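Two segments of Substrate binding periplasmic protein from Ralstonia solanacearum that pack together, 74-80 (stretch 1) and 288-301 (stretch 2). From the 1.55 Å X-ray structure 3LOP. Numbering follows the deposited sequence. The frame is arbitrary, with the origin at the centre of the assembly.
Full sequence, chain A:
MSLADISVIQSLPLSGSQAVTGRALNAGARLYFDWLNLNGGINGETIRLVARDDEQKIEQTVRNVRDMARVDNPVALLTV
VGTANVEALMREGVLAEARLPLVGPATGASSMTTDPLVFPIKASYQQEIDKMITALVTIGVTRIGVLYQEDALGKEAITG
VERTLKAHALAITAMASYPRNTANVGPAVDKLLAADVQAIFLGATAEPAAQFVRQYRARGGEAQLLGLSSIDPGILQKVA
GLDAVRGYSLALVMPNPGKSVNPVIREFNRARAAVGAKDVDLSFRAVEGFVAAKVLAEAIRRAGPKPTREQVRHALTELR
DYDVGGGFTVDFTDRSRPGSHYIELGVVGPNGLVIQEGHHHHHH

Stretch 1, residues 74-80: PVALLTV
Stretch 2 288-301: EGFVAAKVLAEAIR

A short strand through Leu77 and Leu78 lies nearly antiparallel (165°) to a longer helix that runs through the whole stretch from Glu288 to Arg301, their axes 9.7 Å apart at closest approach. The register pairs Val75 with Ile300, Ala76 with Leu296, Leu78 with Ala292 and Thr79 with Gly289, with CA separations falling from 8.3 to 6.8 Å as the small helix residues are reached. No hydrogen bond crosses; apolar packing carries the contact.

Extended backbone at Leu77 (-116/140) and Leu78 (-120/147) sends Leu77 away from the helix and Ala76 and Leu78 toward it. Leu78, chi1 m and chi2 t, spreads its methyls across the helix axis: CD2 lies 3.9 Å from Ala292 CB, CD1 4.2 Å from Ala293 CB. Leu296, chi1 t and chi2 p, reaches the strand with both methyls, CD1 3.5 Å and CD2 3.8 Å from Ala76 CB, and CD2 also 3.6 Å from Leu78 CG.

The chain turns a corner at Val75 and is loop at Thr79, yet both CB atoms point toward the helix. Val75 (-98/-13, chi1 m) sets CG2 3.9 Å from CD1 of Ile300, whose m,t rotamer extends it to that point. Thr79 has left-handed backbone (30/63); chi1 p places CG2 3.6 Å from Ala292 CB and 4.4 Å from Gly289 CA, while OG1 is hydrogen-bonded elsewhere in the structure.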

ATOM      1  N   PRO A  74      -5.025 -19.715 -11.044  1.00 13.38           N
ATOM      2  CA  PRO A  74      -5.117 -19.102  -9.716  1.00 10.67           C
ATOM      3  C   PRO A  74      -6.547 -18.901  -9.228  1.00  9.74           C
ATOM      4  O   PRO A  74      -7.478 -18.795 -10.026  1.00  9.81           O
ATOM      5  CB  PRO A  74      -4.408 -17.773  -9.914  1.00 12.05           C
ATOM      6  CG  PRO A  74      -4.847 -17.399 -11.288  1.00 11.45           C
ATOM      7  CD  PRO A  74      -4.681 -18.702 -12.059  1.00 12.79           C
ATOM      8  N   VAL A  75      -6.717 -18.847  -7.910  1.00  7.46           N
ATOM      9  CA  VAL A  75      -8.033 -18.617  -7.332  1.00  6.15           C
ATOM     10  C   VAL A  75      -8.175 -17.140  -6.977  1.00  4.50           C
ATOM     11  O   VAL A  75      -9.270 -16.662  -6.703  1.00  4.45           O
ATOM     12  CB  VAL A  75      -8.265 -19.468  -6.061  1.00  6.42           C
ATOM     13  CG1 VAL A  75      -8.233 -20.943  -6.425  1.00  9.11           C
ATOM     14  CG2 VAL A  75      -7.213 -19.144  -5.003  1.00  7.60           C
ATOM     15  N   ALA A  76      -7.058 -16.418  -6.994  1.00  4.24           N
ATOM     16  CA  ALA A  76      -7.076 -14.998  -6.673  1.00  4.05           C
ATOM     17  C   ALA A  76      -5.761 -14.313  -7.027  1.00  4.17           C
ATOM     18  O   ALA A  76      -4.744 -14.973  -7.258  1.00  4.62           O
ATOM     19  CB  ALA A  76      -7.378 -14.799  -5.186  1.00  4.54           C
ATOM     20  N   LEU A  77      -5.814 -12.984  -7.071  1.00  2.31           N
ATOM     21  CA  LEU A  77      -4.676 -12.114  -7.368  1.00  3.90           C
ATOM     22  C   LEU A  77      -4.409 -11.271  -6.117  1.00  5.22           C
ATOM     23  O   LEU A  77      -5.348 -10.818  -5.462  1.00  5.78           O
ATOM     24  CB  LEU A  77      -5.020 -11.199  -8.550  1.00  3.36           C
ATOM     25  CG  LEU A  77      -4.083 -10.040  -8.911  1.00  2.52           C
ATOM     26  CD1 LEU A  77      -2.748 -10.569  -9.426  1.00  4.02           C
ATOM     27  CD2 LEU A  77      -4.750  -9.188  -9.976  1.00  3.62           C
ATOM     28  N   LEU A  78      -3.134 -11.057  -5.794  1.00  5.67           N
ATOM     29  CA  LEU A  78      -2.750 -10.285  -4.611  1.00  6.62           C
ATOM     30  C   LEU A  78      -1.910  -9.038  -4.858  1.00  6.19           C
ATOM     31  O   LEU A  78      -1.082  -8.997  -5.765  1.00  7.02           O
ATOM     32  CB  LEU A  78      -1.948 -11.162  -3.643  1.00  9.77           C
ATOM     33  CG  LEU A  78      -2.607 -12.179  -2.719  1.00 10.51           C
ATOM     34  CD1 LEU A  78      -1.516 -12.996  -2.025  1.00 12.50           C
ATOM     35  CD2 LEU A  78      -3.467 -11.460  -1.687  1.00 12.27           C
ATOM     36  N   THR A  79      -2.141  -8.040  -4.010  1.00  7.15           N
ATOM     37  CA  THR A  79      -1.407  -6.773  -3.961  1.00  6.33           C
ATOM     38  C   THR A  79      -0.776  -6.150  -5.207  1.00  6.77           C
ATOM     39  O   THR A  79       0.444  -5.980  -5.270  1.00  7.57           O
ATOM     40  CB  THR A  79      -0.291  -6.875  -2.901  1.00  6.44           C
ATOM     41  OG1 THR A  79       0.707  -7.805  -3.348  1.00  7.46           O
ATOM     42  CG2 THR A  79      -0.860  -7.376  -1.578  1.00  6.52           C
ATOM     43  N   VAL A  80      -1.590  -5.786  -6.189  1.00  5.83           N
ATOM     44  CA  VAL A  80      -1.056  -5.141  -7.382  1.00  5.52           C
ATOM     45  C   VAL A  80      -0.676  -3.713  -6.987  1.00  5.29           C
ATOM     46  O   VAL A  80      -1.393  -3.055  -6.229  1.00  5.17           O
ATOM     47  CB  VAL A  80      -2.100  -5.115  -8.522  1.00  6.13           C
ATOM     48  CG1 VAL A  80      -1.603  -4.258  -9.677  1.00  5.58           C
ATOM     49  CG2 VAL A  80      -2.359  -6.533  -9.006  1.00  7.22           C
ATOM     50  N   GLU A 288       2.138  -5.476   4.816  1.00  3.32           N
ATOM     51  CA  GLU A 288       0.946  -5.339   3.986  1.00  3.61           C
ATOM     52  C   GLU A 288       0.757  -6.605   3.143  1.00  2.14           C
ATOM     53  O   GLU A 288      -0.356  -7.103   2.998  1.00  3.85           O
ATOM     54  CB  GLU A 288       1.073  -4.113   3.070  1.00  3.68           C
ATOM     55  CG  GLU A 288      -0.210  -3.755   2.335  1.00  5.91           C
ATOM     56  CD  GLU A 288      -0.073  -2.506   1.476  1.00  7.76           C
ATOM     57  OE1 GLU A 288       0.820  -1.677   1.760  1.00 10.50           O
ATOM     58  OE2 GLU A 288      -0.868  -2.346   0.527  1.00  7.39           O
ATOM     59  N   GLY A 289       1.852  -7.129   2.599  1.00  1.64           N
ATOM     60  CA  GLY A 289       1.768  -8.336   1.794  1.00  2.08           C
ATOM     61  C   GLY A 289       1.406  -9.549   2.636  1.00  2.63           C
ATOM     62  O   GLY A 289       0.633 -10.412   2.209  1.00  3.28           O
ATOM     63  N   PHE A 290       1.988  -9.614   3.829  1.00  2.70           N
ATOM     64  CA  PHE A 290       1.751 -10.694   4.787  1.00  2.82           C
ATOM     65  C   PHE A 290       0.261 -10.708   5.157  1.00  3.14           C
ATOM     66  O   PHE A 290      -0.397 -11.756   5.129  1.00  3.97           O
ATOM     67  CB  PHE A 290       2.612 -10.429   6.031  1.00  3.02           C
ATOM     68  CG  PHE A 290       2.699 -11.579   7.002  1.00  3.00           C
ATOM     69  CD1 PHE A 290       3.624 -12.603   6.813  1.00  3.36           C
ATOM     70  CD2 PHE A 290       1.900 -11.603   8.137  1.00  4.79           C
ATOM     71  CE1 PHE A 290       3.754 -13.634   7.753  1.00  3.36           C
ATOM     72  CE2 PHE A 290       2.020 -12.630   9.081  1.00  4.17           C
ATOM     73  CZ  PHE A 290       2.949 -13.644   8.888  1.00  3.07           C
ATOM     74  N   VAL A 291      -0.263  -9.532   5.490  1.00  2.98           N
ATOM     75  CA  VAL A 291      -1.666  -9.383   5.872  1.00  2.80           C
ATOM     76  C   VAL A 291      -2.618  -9.739   4.733  1.00  2.43           C
ATOM     77  O   VAL A 291      -3.612 -10.436   4.942  1.00  2.64           O
ATOM     78  CB  VAL A 291      -1.945  -7.936   6.359  1.00  3.44           C
ATOM     79  CG1 VAL A 291      -3.440  -7.687   6.475  1.00  4.66           C
ATOM     80  CG2 VAL A 291      -1.286  -7.717   7.718  1.00  3.17           C
ATOM     81  N   ALA A 292      -2.320  -9.265   3.528  1.00  2.90           N
ATOM     82  CA  ALA A 292      -3.177  -9.562   2.387  1.00  1.81           C
ATOM     83  C   ALA A 292      -3.217 -11.066   2.149  1.00  2.96           C
ATOM     84  O   ALA A 292      -4.283 -11.644   1.920  1.00  2.65           O
ATOM     85  CB  ALA A 292      -2.668  -8.844   1.147  1.00  3.43           C
ATOM     86  N   ALA A 293      -2.050 -11.700   2.216  1.00  2.38           N
ATOM     87  CA  ALA A 293      -1.964 -13.139   2.010  1.00  3.42           C
ATOM     88  C   ALA A 293      -2.763 -13.902   3.063  1.00  3.23           C
ATOM     89  O   ALA A 293      -3.438 -14.878   2.745  1.00  3.67           O
ATOM     90  CB  ALA A 293      -0.506 -13.589   2.029  1.00  3.67           C
ATOM     91  N   LYS A 294      -2.696 -13.451   4.315  1.00  3.84           N
ATOM     92  CA  LYS A 294      -3.422 -14.123   5.387  1.00  3.67           C
ATOM     93  C   LYS A 294      -4.933 -13.981   5.206  1.00  4.23           C
ATOM     94  O   LYS A 294      -5.682 -14.923   5.452  1.00  3.86           O
ATOM     95  CB  LYS A 294      -2.996 -13.576   6.754  1.00  4.91           C
ATOM     96  CG  LYS A 294      -3.567 -14.381   7.912  1.00  4.95           C
ATOM     97  CD  LYS A 294      -2.927 -14.009   9.237  1.00  6.00           C
ATOM     98  CE  LYS A 294      -3.453 -14.903  10.352  1.00  7.11           C
ATOM     99  NZ  LYS A 294      -2.825 -14.572  11.661  1.00  4.77           N
ATOM    100  N   VAL A 295      -5.380 -12.802   4.782  1.00  3.51           N
ATOM    101  CA  VAL A 295      -6.804 -12.577   4.553  1.00  3.40           C
ATOM    102  C   VAL A 295      -7.286 -13.507   3.438  1.00  3.43           C
ATOM    103  O   VAL A 295      -8.343 -14.131   3.545  1.00  3.51           O
ATOM    104  CB  VAL A 295      -7.078 -11.110   4.153  1.00  3.30           C
ATOM    105  CG1 VAL A 295      -8.496 -10.963   3.618  1.00  3.57           C
ATOM    106  CG2 VAL A 295      -6.886 -10.207   5.361  1.00  4.54           C
ATOM    107  N   LEU A 296      -6.505 -13.597   2.365  1.00  2.55           N
ATOM    108  CA  LEU A 296      -6.861 -14.466   1.251  1.00  2.16           C
ATOM    109  C   LEU A 296      -6.862 -15.925   1.701  1.00  4.21           C
ATOM    110  O   LEU A 296      -7.747 -16.692   1.333  1.00  3.16           O
ATOM    111  CB  LEU A 296      -5.875 -14.274   0.093  1.00  3.86           C
ATOM    112  CG  LEU A 296      -6.035 -15.210  -1.110  1.00  3.02           C
ATOM    113  CD1 LEU A 296      -7.452 -15.123  -1.679  1.00  4.49           C
ATOM    114  CD2 LEU A 296      -5.009 -14.831  -2.170  1.00  4.49           C
ATOM    115  N   ALA A 297      -5.873 -16.304   2.506  1.00  4.17           N
ATOM    116  CA  ALA A 297      -5.780 -17.675   2.992  1.00  4.54           C
ATOM    117  C   ALA A 297      -7.022 -18.083   3.783  1.00  5.07           C
ATOM    118  O   ALA A 297      -7.491 -19.212   3.660  1.00  3.85           O
ATOM    119  CB  ALA A 297      -4.529 -17.844   3.853  1.00  4.86           C
ATOM    120  N   GLU A 298      -7.551 -17.168   4.593  1.00  5.36           N
ATOM    121  CA  GLU A 298      -8.744 -17.456   5.382  1.00  5.71           C
ATOM    122  C   GLU A 298      -9.930 -17.693   4.450  1.00  5.94           C
ATOM    123  O   GLU A 298     -10.752 -18.578   4.687  1.00  5.74           O
ATOM    124  CB  GLU A 298      -9.040 -16.293   6.333  1.00  6.77           C
ATOM    125  CG  GLU A 298     -10.346 -16.404   7.124  1.00  7.60           C
ATOM    126  CD  GLU A 298     -10.434 -17.645   8.005  1.00  9.93           C
ATOM    127  OE1 GLU A 298      -9.393 -18.267   8.303  1.00 10.45           O
ATOM    128  OE2 GLU A 298     -11.562 -17.988   8.414  1.00 11.12           O
ATOM    129  N   ALA A 299     -10.017 -16.901   3.386  1.00  5.85           N
ATOM    130  CA  ALA A 299     -11.103 -17.065   2.431  1.00  4.51           C
ATOM    131  C   ALA A 299     -10.965 -18.414   1.733  1.00  4.88           C
ATOM    132  O   ALA A 299     -11.950 -19.118   1.530  1.00  4.70           O
ATOM    133  CB  ALA A 299     -11.084 -15.935   1.407  1.00  4.94           C
ATOM    134  N   ILE A 300      -9.737 -18.777   1.369  1.00  4.17           N
ATOM    135  CA  ILE A 300      -9.510 -20.053   0.704  1.00  5.17           C
ATOM    136  C   ILE A 300      -9.894 -21.197   1.640  1.00  4.94           C
ATOM    137  O   ILE A 300     -10.493 -22.185   1.216  1.00  4.93           O
ATOM    138  CB  ILE A 300      -8.035 -20.198   0.270  1.00  4.75           C
ATOM    139  CG1 ILE A 300      -7.709 -19.138  -0.789  1.00  5.06           C
ATOM    140  CG2 ILE A 300      -7.790 -21.595  -0.292  1.00  6.81           C
ATOM    141  CD1 ILE A 300      -6.261 -19.122  -1.238  1.00  5.79           C
ATOM    142  N   ARG A 301      -9.559 -21.050   2.917  1.00  4.79           N
ATOM    143  CA  ARG A 301      -9.880 -22.067   3.911  1.00  6.17           C
ATOM    144  C   ARG A 301     -11.391 -22.262   4.003  1.00  7.21           C
ATOM    145  O   ARG A 301     -11.879 -23.391   4.032  1.00  9.05           O
ATOM    146  CB  ARG A 301      -9.334 -21.658   5.282  1.00  6.29           C
ATOM    147  CG  ARG A 301      -9.481 -22.741   6.345  1.00  8.24           C
ATOM    148  CD  ARG A 301      -9.055 -22.239   7.718  1.00 11.84           C
ATOM    149  NE  ARG A 301     -10.009 -21.279   8.266  1.00 15.56           N
ATOM    150  CZ  ARG A 301     -11.246 -21.589   8.645  1.00 17.67           C
ATOM    151  NH1 ARG A 301     -11.682 -22.838   8.537  1.00 19.35           N
ATOM    152  NH2 ARG A 301     -12.050 -20.651   9.127  1.00 17.89           N
TER